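Local coordinates for 4-oxalocrotonate decarboxylase NahK (Pseudomonas putida, PDB 5D2F), which catalyses the metal-assisted decarboxylation of (3E)-2-oxohex-3-enedioate (4-oxalocrotonate) to 2-oxopent-4-enoate and carbon dioxide during naphthalene degradation, at residues Val207-Gly212 with Asn267-Tyr272; Ile131-Lys136 with Ile251-Ile256; Thr87-Met92 with Ala222-Pro227; Tyr108-Asp113 with Thr185-Gly190. The protein carries 1 engineered substitution. One frame throughout, in Å; residues are numbered along the deposited sequence.

Interaction 1: residues Val207-Gly212 with Asn267-Tyr272; sequences VMEKNG and NITVRY
Two donors grip the carbonyl oxygen of N267: N211 N reaches it at 2.7 Å in an almost straight bond, and a water donates to the same atom while accepting from G212 N. The pair belongs to an antiparallel β-sheet, strand 205-210 lying beside strand 267-272, and the grip on N267 sits where the first strand ends and turns toward strand 213-219. V207 exchanges two backbone bonds with R271, and E209 two with T269; the shortest of these four runs from E209 N to T269 O at 2.7 Å. On the face carrying these residues, E209 and R271 cross diagonally and form a salt bridge. R271 NE meets E209 OE2 at 2.9 Å, the oxygen lying in the guanidinium plane but the nitrogen standing well above the carboxylate plane; the two flat groups are turned 65° apart. A second bond, R271 NH2 to E209 OE1, is bent and weak. T269 CG2 lies 3.9 Å above the guanidinium centre and lines one face, while T269 OG1 turns to S279. An alanine in place of E209 would probably leave the R271 guanidinium without its counter-charge in this contact and freer to swing. On the other face M208, I268 and V270 are buried and pack against strand 126-135, with M208 CG 3.8 Å from V270 CG2. At the turn, with its CG beside the backbone N (chi1 -58°), the N211 amide reaches back across the strands, and its OD1 accepts from N267 N at 2.8 Å.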
# COMPACT_ATOMS: atom_id res chain seq x y z
N VAL A 207 -12.63 12.14 5.30
CA VAL A 207 -12.12 13.45 5.68
C VAL A 207 -10.89 13.28 6.55
O VAL A 207 -10.98 12.74 7.65
CB VAL A 207 -13.19 14.28 6.45
CG1 VAL A 207 -12.61 15.62 6.88
CG2 VAL A 207 -14.41 14.49 5.58
N MET A 208 -9.74 13.72 6.05
CA MET A 208 -8.50 13.61 6.80
C MET A 208 -8.17 14.89 7.57
O MET A 208 -8.01 15.96 6.97
CB MET A 208 -7.32 13.25 5.91
CG MET A 208 -6.02 13.19 6.69
SD MET A 208 -4.66 12.85 5.59
CE MET A 208 -4.89 11.08 5.38
N GLU A 209 -8.06 14.75 8.88
CA GLU A 209 -7.75 15.87 9.76
C GLU A 209 -6.38 15.65 10.36
O GLU A 209 -6.04 14.54 10.76
CB GLU A 209 -8.79 15.99 10.88
CG GLU A 209 -10.20 16.32 10.40
CD GLU A 209 -11.24 16.15 11.49
OE1 GLU A 209 -10.87 15.71 12.60
OE2 GLU A 209 -12.42 16.46 11.25
N LYS A 210 -5.60 16.72 10.43
CA LYS A 210 -4.26 16.64 11.00
C LYS A 210 -4.14 17.79 11.98
O LYS A 210 -4.32 18.95 11.60
CB LYS A 210 -3.22 16.76 9.89
CG LYS A 210 -1.78 16.81 10.36
CD LYS A 210 -0.85 16.79 9.14
CE LYS A 210 0.30 17.76 9.30
NZ LYS A 210 1.19 17.74 8.10
N ASN A 211 -3.85 17.47 13.24
CA ASN A 211 -3.80 18.48 14.29
C ASN A 211 -5.05 19.35 14.28
O ASN A 211 -4.95 20.57 14.30
CB ASN A 211 -2.53 19.32 14.15
CG ASN A 211 -1.28 18.48 14.21
OD1 ASN A 211 -1.22 17.53 14.99
ND2 ASN A 211 -0.30 18.79 13.36
N GLY A 212 -6.21 18.71 14.20
CA GLY A 212 -7.48 19.41 14.29
C GLY A 212 -7.98 20.06 13.00
O GLY A 212 -9.12 20.52 12.94
N ASN A 267 -1.08 14.74 15.25
CA ASN A 267 -2.13 13.80 15.53
C ASN A 267 -3.08 13.84 14.36
O ASN A 267 -3.43 14.93 13.89
CB ASN A 267 -2.82 14.13 16.84
CG ASN A 267 -1.87 14.03 18.00
OD1 ASN A 267 -1.31 12.96 18.25
ND2 ASN A 267 -1.63 15.15 18.68
N ILE A 268 -3.47 12.67 13.87
CA ILE A 268 -4.36 12.62 12.72
C ILE A 268 -5.62 11.86 13.05
O ILE A 268 -5.62 10.93 13.86
CB ILE A 268 -3.65 12.02 11.47
CG1 ILE A 268 -3.31 10.55 11.68
CG2 ILE A 268 -2.41 12.86 11.10
CD1 ILE A 268 -4.33 9.55 11.07
N THR A 269 -6.71 12.26 12.40
CA THR A 269 -7.97 11.56 12.52
C THR A 269 -8.57 11.58 11.14
O THR A 269 -8.65 12.63 10.50
CB THR A 269 -8.92 12.27 13.50
OG1 THR A 269 -8.32 12.31 14.80
CG2 THR A 269 -10.24 11.53 13.58
N VAL A 270 -8.95 10.41 10.65
CA VAL A 270 -9.56 10.34 9.33
C VAL A 270 -10.95 9.80 9.53
O VAL A 270 -11.11 8.68 10.03
CB VAL A 270 -8.77 9.43 8.39
CG1 VAL A 270 -9.48 9.33 7.05
CG2 VAL A 270 -7.39 9.99 8.18
N ARG A 271 -11.94 10.60 9.16
CA ARG A 271 -13.33 10.21 9.32
C ARG A 271 -13.84 9.57 8.05
O ARG A 271 -13.58 10.06 6.95
CB ARG A 271 -14.17 11.42 9.70
CG ARG A 271 -13.61 12.12 10.91
CD ARG A 271 -14.40 13.34 11.34
NE ARG A 271 -13.66 14.06 12.37
CZ ARG A 271 -13.57 13.66 13.63
NH1 ARG A 271 -14.19 12.55 14.03
NH2 ARG A 271 -12.86 14.37 14.51
N TYR A 272 -14.55 8.46 8.21
CA TYR A 272 -15.12 7.71 7.11
C TYR A 272 -16.63 7.72 7.24
O TYR A 272 -17.16 7.32 8.28
CB TYR A 272 -14.65 6.27 7.16
CG TYR A 272 -13.19 6.08 6.87
CD1 TYR A 272 -12.21 6.41 7.81
CD2 TYR A 272 -12.78 5.54 5.65
CE1 TYR A 272 -10.87 6.22 7.53
CE2 TYR A 272 -11.46 5.35 5.37
CZ TYR A 272 -10.50 5.68 6.30
OH TYR A 272 -9.18 5.47 5.97
O HOH W 1 -1.98 17.61 17.40
O HOH W 2 -6.48 15.67 14.02

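Interaction 2: residues Ile131-Lys136 with Ile251-Ile256; sequences ISVVTK and IMTGGI
Strands 126-135 and 250-252 run antiparallel here, with V133 and I251 as the hydrogen-bonded pair: V133 N to I251 O and I251 N to V133 O, both 2.9 Å. S132 and M252 form the adjoining non-hydrogen-bonded pair, their CA atoms 4.3 Å apart. One residue beyond M252, T253 is fastened to I131 O, which accepts from T253 N at 3.2 Å and also from T253 OG1, at a modelled separation so short that its exact value is doubtful. The T253 hydroxyl is placed for this by lying between the backbone N and the carbonyl carbon (chi1 58°), and the side chain runs alongside that of I131. On one face V133 CG2 packs on I251 CB at 3.9 Å, and I251 CD1 extends to T135 CG2 at 4.0 Å; helix 227-239 covers this apolar patch through L228, V231 and L234. On the other face S132 OG, bonded to T159 OG1, sits beside M252 CG at 3.3 Å. The M252 side chain lies close to both E130 and E161, seen to bind metal in this protein, so the pair probably contributes to the wall of the metal site, which holds no metal in this chain. A water accepts from I131 N at 2.9 Å and donates to T253 OG1 and to G254 O. Both its protons are thereby spent; the T253 hydroxyl accepts from it and, if the short contact is taken as modelled, donates to I131 O, consistent with the buried polar groups here being satisfied.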
# COMPACT_ATOMS: atom_id res chain seq x y z
N ILE A 131 -9.66 2.51 2.12
CA ILE A 131 -10.60 1.50 2.58
C ILE A 131 -9.95 0.15 2.30
O ILE A 131 -9.43 -0.08 1.20
CB ILE A 131 -11.98 1.65 1.91
CG1 ILE A 131 -12.97 0.65 2.51
CG2 ILE A 131 -11.88 1.44 0.40
CD1 ILE A 131 -13.23 0.92 3.97
N SER A 132 -9.92 -0.71 3.30
CA SER A 132 -9.36 -2.03 3.10
C SER A 132 -10.45 -3.06 3.03
O SER A 132 -11.57 -2.83 3.50
CB SER A 132 -8.40 -2.40 4.22
OG SER A 132 -7.32 -1.49 4.27
N VAL A 133 -10.14 -4.20 2.43
CA VAL A 133 -11.07 -5.33 2.45
C VAL A 133 -10.40 -6.55 3.04
O VAL A 133 -9.18 -6.65 3.05
CB VAL A 133 -11.56 -5.68 1.04
CG1 VAL A 133 -12.32 -4.50 0.43
CG2 VAL A 133 -10.38 -6.10 0.15
N VAL A 134 -11.22 -7.45 3.55
CA VAL A 134 -10.76 -8.78 3.88
C VAL A 134 -11.60 -9.68 3.01
O VAL A 134 -12.82 -9.55 2.97
CB VAL A 134 -10.96 -9.10 5.37
CG1 VAL A 134 -10.78 -10.59 5.62
CG2 VAL A 134 -9.96 -8.32 6.20
N THR A 135 -10.95 -10.57 2.26
CA THR A 135 -11.70 -11.45 1.38
C THR A 135 -12.14 -12.71 2.14
O THR A 135 -11.55 -13.07 3.15
CB THR A 135 -10.88 -11.84 0.15
OG1 THR A 135 -9.79 -12.69 0.55
CG2 THR A 135 -10.32 -10.60 -0.54
N LYS A 136 -13.18 -13.37 1.65
CA LYS A 136 -13.63 -14.62 2.25
C LYS A 136 -13.68 -15.74 1.21
O LYS A 136 -14.18 -16.84 1.48
CB LYS A 136 -15.01 -14.44 2.89
CG LYS A 136 -16.06 -14.04 1.89
CD LYS A 136 -17.45 -14.09 2.48
CE LYS A 136 -18.47 -13.78 1.40
NZ LYS A 136 -19.82 -13.48 1.96
N ILE A 251 -6.42 -6.45 2.23
CA ILE A 251 -5.91 -5.65 1.12
C ILE A 251 -6.25 -4.19 1.33
O ILE A 251 -7.42 -3.84 1.49
CB ILE A 251 -6.52 -6.08 -0.24
CG1 ILE A 251 -6.26 -7.57 -0.50
CG2 ILE A 251 -5.94 -5.23 -1.38
CD1 ILE A 251 -7.24 -8.17 -1.50
N MET A 252 -5.23 -3.35 1.32
CA MET A 252 -5.46 -1.92 1.35
C MET A 252 -5.61 -1.46 -0.09
O MET A 252 -4.69 -1.59 -0.88
CB MET A 252 -4.30 -1.22 2.04
CG MET A 252 -4.11 -1.79 3.43
SD MET A 252 -2.89 -0.92 4.39
CE MET A 252 -3.35 0.76 4.04
N THR A 253 -6.80 -0.97 -0.42
CA THR A 253 -7.15 -0.82 -1.83
C THR A 253 -6.58 0.39 -2.55
O THR A 253 -6.59 0.42 -3.77
CB THR A 253 -8.68 -0.89 -2.05
OG1 THR A 253 -9.33 0.15 -1.28
CG2 THR A 253 -9.19 -2.23 -1.60
N GLY A 254 -6.11 1.38 -1.81
CA GLY A 254 -5.45 2.53 -2.42
C GLY A 254 -5.74 3.86 -1.75
O GLY A 254 -6.73 4.01 -1.04
N GLY A 255 -4.86 4.83 -1.96
CA GLY A 255 -5.04 6.13 -1.33
C GLY A 255 -6.23 6.87 -1.91
O GLY A 255 -6.30 7.13 -3.11
N ILE A 256 -7.18 7.21 -1.04
CA ILE A 256 -8.36 7.96 -1.43
C ILE A 256 -7.98 9.43 -1.52
O ILE A 256 -8.41 10.15 -2.43
CB ILE A 256 -9.49 7.75 -0.41
CG1 ILE A 256 -10.11 6.36 -0.60
CG2 ILE A 256 -10.58 8.81 -0.57
CD1 ILE A 256 -10.87 5.85 0.60
O HOH W 3 -9.09 2.79 -0.67

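Interaction 3: residues Thr87-Met92 with Ala222-Pro227; sequences TSWAKM and AVLGHP. With EDO (1,2-ethanediol), chain C.
The indole of W89 and the side chain of L224 cross at about a right angle, L224 CD2 sitting over the six-membered ring in a CH-pi contact, 4.1 Å from its centroid. L224 CG lies beside its backbone N (chi1 -58°), which turns the branch toward T87 O and the indole. M92 CE lies over the same face toward the rim and presses on L224 CD2 at 3.4 Å, tighter than usual carbon contact. The indole N-H is engaged too: W89 NE1 donates to L224 O at 2.8 Å, the oxygen somewhat tilted from the ring plane and the donor above the carbonyl plane. T87 CB rests beside V223 CG1 at 3.7 Å, and T87 O takes a weak bond from L224 N. V223 to H226 form a type I' turn, and H226 is the N-cap of helix 227-239, its ND1 accepting from L228 N. NE2 meets a 1,2-ethanediol, probably from the crystallisation liquor. Replacing H226 by an alanine would probably leave L228 N without its cap and fray the helix start. S88 likewise caps helix 89-95, with OG accepting from K91 N, so the contact joins two helix starts; W89 and L224 both lean on M233 of helix 227-239, while T87 touches its S230.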
# COMPACT_ATOMS: atom_id res chain seq x y z
N THR A 87 -3.19 3.89 -7.69
CA THR A 87 -4.57 3.48 -7.91
C THR A 87 -5.38 4.61 -8.51
O THR A 87 -6.58 4.72 -8.29
CB THR A 87 -5.22 2.94 -6.63
OG1 THR A 87 -5.13 3.92 -5.59
CG2 THR A 87 -4.51 1.67 -6.19
N SER A 88 -4.70 5.46 -9.27
CA SER A 88 -5.32 6.60 -9.92
C SER A 88 -5.01 6.50 -11.40
O SER A 88 -3.85 6.36 -11.79
CB SER A 88 -4.73 7.90 -9.34
OG SER A 88 -4.86 8.98 -10.25
N TRP A 89 -6.04 6.51 -12.23
CA TRP A 89 -5.81 6.45 -13.67
C TRP A 89 -4.98 7.65 -14.09
O TRP A 89 -4.10 7.53 -14.93
CB TRP A 89 -7.13 6.42 -14.43
CG TRP A 89 -7.91 5.17 -14.19
CD1 TRP A 89 -9.13 5.07 -13.58
CD2 TRP A 89 -7.50 3.83 -14.51
NE1 TRP A 89 -9.51 3.75 -13.51
CE2 TRP A 89 -8.53 2.97 -14.08
CE3 TRP A 89 -6.38 3.28 -15.13
CZ2 TRP A 89 -8.46 1.59 -14.25
CZ3 TRP A 89 -6.31 1.91 -15.28
CH2 TRP A 89 -7.35 1.08 -14.85
N ALA A 90 -5.26 8.80 -13.51
CA ALA A 90 -4.51 10.00 -13.88
C ALA A 90 -3.03 9.84 -13.54
O ALA A 90 -2.15 10.15 -14.34
CB ALA A 90 -5.09 11.23 -13.21
N LYS A 91 -2.76 9.33 -12.34
CA LYS A 91 -1.38 9.14 -11.90
C LYS A 91 -0.68 8.07 -12.74
O LYS A 91 0.47 8.24 -13.13
CB LYS A 91 -1.32 8.77 -10.42
CG LYS A 91 0.03 9.08 -9.78
CD LYS A 91 0.32 10.57 -9.85
CE LYS A 91 1.52 10.96 -9.00
NZ LYS A 91 1.62 12.44 -8.88
N MET A 92 -1.39 6.97 -13.00
CA MET A 92 -0.85 5.92 -13.86
C MET A 92 -0.43 6.47 -15.21
O MET A 92 0.66 6.17 -15.69
CB MET A 92 -1.89 4.82 -14.08
CG MET A 92 -1.86 3.71 -13.03
SD MET A 92 -3.07 2.46 -13.47
CE MET A 92 -4.39 2.97 -12.40
N ALA A 222 -12.14 7.57 -5.76
CA ALA A 222 -10.82 8.05 -6.15
C ALA A 222 -9.85 6.90 -6.43
O ALA A 222 -8.79 7.08 -7.04
CB ALA A 222 -10.25 8.97 -5.08
N VAL A 223 -10.21 5.71 -5.96
CA VAL A 223 -9.43 4.51 -6.23
C VAL A 223 -10.02 3.86 -7.47
O VAL A 223 -10.96 3.06 -7.39
CB VAL A 223 -9.47 3.52 -5.04
CG1 VAL A 223 -8.65 2.29 -5.36
CG2 VAL A 223 -8.95 4.21 -3.77
N LEU A 224 -9.48 4.25 -8.62
CA LEU A 224 -9.79 3.64 -9.92
C LEU A 224 -11.20 3.94 -10.43
O LEU A 224 -11.55 3.55 -11.53
CB LEU A 224 -9.55 2.12 -9.89
CG LEU A 224 -8.12 1.72 -9.51
CD1 LEU A 224 -8.04 0.21 -9.36
CD2 LEU A 224 -7.16 2.23 -10.56
N GLY A 225 -11.99 4.64 -9.63
CA GLY A 225 -13.41 4.77 -9.94
C GLY A 225 -14.23 3.82 -9.09
O GLY A 225 -15.44 3.96 -8.98
N HIS A 226 -13.56 2.83 -8.51
CA HIS A 226 -14.22 1.87 -7.64
C HIS A 226 -13.17 1.12 -6.87
O HIS A 226 -12.36 0.40 -7.46
CB HIS A 226 -15.04 0.86 -8.43
CG HIS A 226 -16.03 0.11 -7.59
ND1 HIS A 226 -15.69 -0.47 -6.38
CD2 HIS A 226 -17.35 -0.13 -7.77
CE1 HIS A 226 -16.76 -1.04 -5.86
NE2 HIS A 226 -17.78 -0.85 -6.68
N PRO A 227 -13.17 1.28 -5.55
CA PRO A 227 -12.10 0.68 -4.74
C PRO A 227 -11.95 -0.82 -4.94
O PRO A 227 -10.83 -1.31 -4.89
CB PRO A 227 -12.56 0.98 -3.32
CG PRO A 227 -13.30 2.23 -3.44
CD PRO A 227 -14.05 2.14 -4.74
C1 EDO C . -20.52 -0.77 -9.53
O1 EDO C . -20.96 -1.94 -10.23
C2 EDO C . -21.28 -0.60 -8.22
O2 EDO C . -20.65 -1.33 -7.16
O HOH W 4 -6.44 6.34 -5.70

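Interaction 4: residues Tyr108-Asp113 with Thr185-Gly190; sequences YFSVPD and TRFITG
The ring of F187 carries S110 CA over one face, 4.0 Å from its centroid in a CH-pi contact, while T189 CG2 lies in plane at its edge. F109 presents one face to T185 O, 3.2 Å from CD1, and its edge to Y108 CD2; F109 CD1 in turn lies over the Y108 ring. R186 NH1 comes to the edge of that tyrosine ring, the guanidinium turned 73° from it, with Y108 O over one guanidinium face. A bend at chi2 (-76°) folds R186 back, so that NH1 donates to T185 O at 2.7 Å from above the carbonyl plane, bonding it to the residue just before. Parallel pairing joins the strands: F187 N donates to F109 O and V111 N to F187 O, each 2.8 Å. V111 and I188 lie side by side, CB to CG1 3.8 Å. Farther along, where direct bonds thin out, one water links V111 O to T189 N and another links D113 N to T189 O. T185 and R186 both face V162 of strand 153-163, a classic beta bulge in strand 184-189. Beyond F187 stand F250 and M252 of strand 250-252, whereas I188 packs on V278 and A280 of strand 276-282; D113 OD1 accepts from S279 N of that same strand, so the contact spans two sheets.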
# COMPACT_ATOMS: atom_id res chain seq x y z
N TYR A 108 4.72 -6.19 11.76
CA TYR A 108 5.12 -5.03 12.55
C TYR A 108 4.69 -3.70 11.96
O TYR A 108 4.84 -2.66 12.62
CB TYR A 108 6.61 -5.03 12.86
CG TYR A 108 7.49 -4.82 11.67
CD1 TYR A 108 7.93 -5.90 10.91
CD2 TYR A 108 7.89 -3.54 11.30
CE1 TYR A 108 8.75 -5.71 9.81
CE2 TYR A 108 8.71 -3.35 10.20
CZ TYR A 108 9.13 -4.44 9.47
OH TYR A 108 9.95 -4.26 8.37
N PHE A 109 4.18 -3.71 10.73
CA PHE A 109 3.63 -2.49 10.13
C PHE A 109 2.34 -2.09 10.83
O PHE A 109 1.94 -0.93 10.78
CB PHE A 109 3.26 -2.70 8.65
CG PHE A 109 4.42 -2.88 7.72
CD1 PHE A 109 5.73 -3.05 8.17
CD2 PHE A 109 4.19 -2.88 6.35
CE1 PHE A 109 6.77 -3.22 7.27
CE2 PHE A 109 5.24 -3.05 5.44
CZ PHE A 109 6.52 -3.22 5.90
N SER A 110 1.67 -3.05 11.47
CA SER A 110 0.33 -2.78 11.98
C SER A 110 0.36 -1.90 13.22
O SER A 110 1.14 -2.11 14.15
CB SER A 110 -0.40 -4.09 12.29
OG SER A 110 -1.76 -3.85 12.63
N VAL A 111 -0.49 -0.88 13.22
CA VAL A 111 -0.62 0.02 14.36
C VAL A 111 -2.09 0.03 14.73
O VAL A 111 -2.95 0.11 13.85
CB VAL A 111 -0.16 1.44 13.98
CG1 VAL A 111 -0.37 2.39 15.13
CG2 VAL A 111 1.31 1.43 13.56
N PRO A 112 -2.40 -0.10 16.03
CA PRO A 112 -3.84 -0.09 16.36
C PRO A 112 -4.43 1.30 16.25
O PRO A 112 -3.73 2.30 16.44
CB PRO A 112 -3.88 -0.58 17.81
CG PRO A 112 -2.52 -0.25 18.35
CD PRO A 112 -1.57 -0.42 17.20
N ASP A 113 -5.73 1.36 15.95
CA ASP A 113 -6.46 2.61 15.87
C ASP A 113 -6.19 3.44 17.13
O ASP A 113 -6.28 2.92 18.24
CB ASP A 113 -7.95 2.29 15.76
CG ASP A 113 -8.81 3.51 15.47
OD1 ASP A 113 -8.28 4.62 15.23
OD2 ASP A 113 -10.06 3.34 15.45
N THR A 185 5.17 0.95 5.14
CA THR A 185 5.89 0.98 6.41
C THR A 185 5.00 0.80 7.64
O THR A 185 5.37 0.07 8.56
CB THR A 185 6.83 2.21 6.51
OG1 THR A 185 7.97 1.87 7.31
CG2 THR A 185 6.13 3.43 7.09
N ARG A 186 3.83 1.43 7.66
CA ARG A 186 2.86 1.17 8.72
C ARG A 186 1.47 1.20 8.14
O ARG A 186 1.24 1.76 7.07
CB ARG A 186 2.94 2.20 9.86
CG ARG A 186 4.30 2.35 10.56
CD ARG A 186 4.61 1.22 11.52
NE ARG A 186 5.91 1.44 12.17
CZ ARG A 186 7.09 1.07 11.68
NH1 ARG A 186 7.19 0.42 10.52
NH2 ARG A 186 8.19 1.34 12.37
N PHE A 187 0.54 0.57 8.84
CA PHE A 187 -0.87 0.80 8.53
C PHE A 187 -1.66 0.80 9.81
O PHE A 187 -1.34 0.09 10.75
CB PHE A 187 -1.43 -0.22 7.53
CG PHE A 187 -1.47 -1.64 8.03
CD1 PHE A 187 -0.37 -2.47 7.88
CD2 PHE A 187 -2.61 -2.15 8.62
CE1 PHE A 187 -0.40 -3.79 8.33
CE2 PHE A 187 -2.65 -3.47 9.07
CZ PHE A 187 -1.54 -4.28 8.93
N ILE A 188 -2.68 1.64 9.85
CA ILE A 188 -3.53 1.76 11.02
C ILE A 188 -4.94 1.41 10.58
O ILE A 188 -5.56 2.15 9.81
CB ILE A 188 -3.54 3.20 11.53
CG1 ILE A 188 -2.10 3.71 11.63
CG2 ILE A 188 -4.29 3.30 12.86
CD1 ILE A 188 -1.91 5.12 11.07
N THR A 189 -5.46 0.30 11.08
CA THR A 189 -6.85 -0.05 10.83
C THR A 189 -7.70 0.59 11.92
O THR A 189 -7.22 0.80 13.03
CB THR A 189 -7.09 -1.57 10.84
OG1 THR A 189 -6.68 -2.11 12.10
CG2 THR A 189 -6.31 -2.23 9.73
N GLY A 190 -8.95 0.88 11.62
CA GLY A 190 -9.78 1.45 12.66
C GLY A 190 -11.17 1.73 12.14
O GLY A 190 -11.62 1.08 11.20
O HOH W 5 -3.87 -1.91 12.42
O HOH W 6 -7.03 -1.11 15.13

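In the fold
From the N terminus, interaction 3 opens first, at 87-92, and closes its long loop at 222-227. Interaction 4 is nested inside it, running from 108-113 to 185-190. Interaction 2 opens within interaction 4, at 131-136, and closes at 251-256, crossing both. Interaction 1 opens at 207-212, after interaction 4 has closed, and its return at 267-272 crosses interactions 3 and 2. Interactions 2 and 4 belong to the same sheet and touch through M252 and F187; T253 meets V223 and T87, joining interaction 2 to the loops that lead into the helices of interaction 3. Interaction 1 pairs strands 205-210 and 267-272 within the five-stranded sheet, its centre about 19 Å from that of interaction 2.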